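Local coordinates for uncharacterized protein (Staphylococcus saprophyticus subsp. saprophyticus ATCC 15305, PDB 3FOJ) that is of unknown function but carries a single rhodanese-like domain, the fold of sulfurtransferases and related phosphatases, at residues Asp23-Asp27 / Gln28-Met32. Sequence-based numbering, arbitrary orientation.
Sequences DVRTD and QETAM
Thr26, at the N-cap position, and Asp27 start the short helix 27-30 with main-chain bonds from Thr30 N to Thr26 O (3.1 Å) and from Ala31 N to Asp27 O, as the chain turns out of strand 20-23. The side chain of Glu29 folds back over this first turn: its OE1 accepts from Thr26 N (2.9 Å, 167° at the hydrogen) and from the Thr26 hydroxyl OG1 (2.7 Å). Both donors approach the anti side of the carboxylate but from opposite faces of its plane. With chi1 at 58°, Thr26 OG1 stands between its backbone N and carbonyl carbon, where it shares OE1 of Glu29 with that N. Thr30 OG1 turns back along the helix to Asp27 O (2.9 Å), giving that carbonyl a second donor, tilted from its plane. Before the helix, Asp23 OD1 accepts from Arg25 N in an Asx turn, and the Arg25 side chain, bent at chi3 (-63°), returns side-on in a two-point salt bridge. NE meets OD1 of Asp23 at 3.0 Å and NH2 meets OD2 at 2.8 Å, both through syn lone pairs and close to the guanidinium plane. One face of the Arg25 guanidinium lies over the Glu29-Thr30 peptide, while Thr30 CG2 packs 3.7 Å from Asp23 OD1. Arg25 NH2 also bonds Gly33 O, further along the chain. This Asp-Val-Arg run is consistent with the Asp-x-Arg signature of rhodanese-like domains. Buried Asp23 ends strand 20-23, its backbone pairing with Glu39 and Ile41, and Asp23 and Thr30 both touch Thr40 of edge strand 39-40.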
loop_
_atom_site.group_PDB
_atom_site.type_symbol
_atom_site.label_atom_id
_atom_site.label_comp_id
_atom_site.label_asym_id
_atom_site.label_seq_id
_atom_site.Cartn_x
_atom_site.Cartn_y
_atom_site.Cartn_z
ATOM N N ASP A 23 -1.936 3.409 -0.314
ATOM C CA ASP A 23 -3.192 3.043 0.343
ATOM C C ASP A 23 -4.280 3.132 -0.731
ATOM O O ASP A 23 -4.581 4.222 -1.211
ATOM C CB ASP A 23 -3.467 4.060 1.458
ATOM C CG ASP A 23 -4.668 3.705 2.314
ATOM O OD1 ASP A 23 -5.625 3.077 1.814
ATOM O OD2 ASP A 23 -4.661 4.087 3.506
ATOM N N VAL A 24 -4.875 1.998 -1.097
ATOM C CA VAL A 24 -5.888 1.988 -2.148
ATOM C C VAL A 24 -7.351 1.936 -1.691
ATOM O O VAL A 24 -8.248 1.617 -2.478
ATOM C CB VAL A 24 -5.603 0.834 -3.151
ATOM C CG1 VAL A 24 -4.211 1.018 -3.757
ATOM C CG2 VAL A 24 -5.682 -0.520 -2.445
ATOM N N ARG A 25 -7.592 2.255 -0.425
ATOM C CA ARG A 25 -8.954 2.262 0.106
ATOM C C ARG A 25 -9.682 3.498 -0.422
ATOM O O ARG A 25 -9.085 4.328 -1.106
ATOM C CB ARG A 25 -8.929 2.302 1.635
ATOM C CG ARG A 25 -8.310 1.070 2.296
ATOM C CD ARG A 25 -8.241 1.253 3.807
ATOM N NE ARG A 25 -7.373 2.373 4.156
ATOM C CZ ARG A 25 -7.351 2.979 5.338
ATOM N NH1 ARG A 25 -8.158 2.578 6.314
ATOM N NH2 ARG A 25 -6.521 3.995 5.538
ATOM N N THR A 26 -10.967 3.624 -0.104
ATOM C CA THR A 26 -11.725 4.784 -0.561
ATOM C C THR A 26 -11.549 5.957 0.402
ATOM O O THR A 26 -11.094 5.783 1.533
ATOM C CB THR A 26 -13.232 4.461 -0.716
ATOM O OG1 THR A 26 -13.766 4.009 0.533
ATOM C CG2 THR A 26 -13.437 3.388 -1.775
ATOM N N ASP A 27 -11.910 7.149 -0.065
ATOM C CA ASP A 27 -11.787 8.387 0.701
ATOM C C ASP A 27 -12.263 8.362 2.156
ATOM O O ASP A 27 -11.502 8.707 3.061
ATOM C CB ASP A 27 -12.504 9.517 -0.049
ATOM C CG ASP A 27 -12.376 10.859 0.649
ATOM O OD1 ASP A 27 -12.832 10.982 1.807
ATOM O OD2 ASP A 27 -11.822 11.795 0.038
ATOM N N GLN A 28 -13.514 7.977 2.391
ATOM C CA GLN A 28 -14.035 7.959 3.754
ATOM C C GLN A 28 -13.246 7.017 4.657
ATOM O O GLN A 28 -13.144 7.243 5.861
ATOM C CB GLN A 28 -15.518 7.573 3.766
ATOM C CG GLN A 28 -16.150 7.568 5.159
ATOM C CD GLN A 28 -16.246 8.949 5.792
ATOM O OE1 GLN A 28 -16.594 9.080 6.970
ATOM N NE2 GLN A 28 -15.945 9.986 5.016
ATOM N N GLU A 29 -12.689 5.959 4.074
ATOM C CA GLU A 29 -11.901 5.006 4.843
ATOM C C GLU A 29 -10.560 5.615 5.242
ATOM O O GLU A 29 -10.136 5.501 6.394
ATOM C CB GLU A 29 -11.679 3.729 4.030
ATOM C CG GLU A 29 -12.952 2.933 3.786
ATOM C CD GLU A 29 -12.725 1.718 2.909
ATOM O OE1 GLU A 29 -12.533 1.890 1.686
ATOM O OE2 GLU A 29 -12.731 0.588 3.444
ATOM N N THR A 30 -9.888 6.265 4.294
ATOM C CA THR A 30 -8.603 6.879 4.597
ATOM C C THR A 30 -8.812 8.063 5.535
ATOM O O THR A 30 -7.893 8.471 6.248
ATOM C CB THR A 30 -7.863 7.353 3.318
ATOM O OG1 THR A 30 -8.665 8.308 2.610
ATOM C CG2 THR A 30 -7.561 6.166 2.408
ATOM N N ALA A 31 -10.031 8.599 5.542
ATOM C CA ALA A 31 -10.369 9.720 6.410
ATOM C C ALA A 31 -10.275 9.307 7.881
ATOM O O ALA A 31 -10.158 10.154 8.768
ATOM C CB ALA A 31 -11.778 10.221 6.094
HETATM N N MSE A 32 -10.335 8.004 8.140
HETATM C CA MSE A 32 -10.243 7.502 9.509
HETATM C C MSE A 32 -8.786 7.361 9.960
HETATM O O MSE A 32 -8.509 7.027 11.112
HETATM C CB MSE A 32 -10.961 6.153 9.630
HETATM C CG MSE A 32 -12.449 6.213 9.296
HETATM SE SE MSE A 32 -13.465 7.400 10.453
HETATM C CE MSE A 32 -13.430 8.988 9.360
HETATM O O HOH W 1 -8.163 4.043 8.758
HETATM O O HOH W 2 -16.022 10.898 2.439
#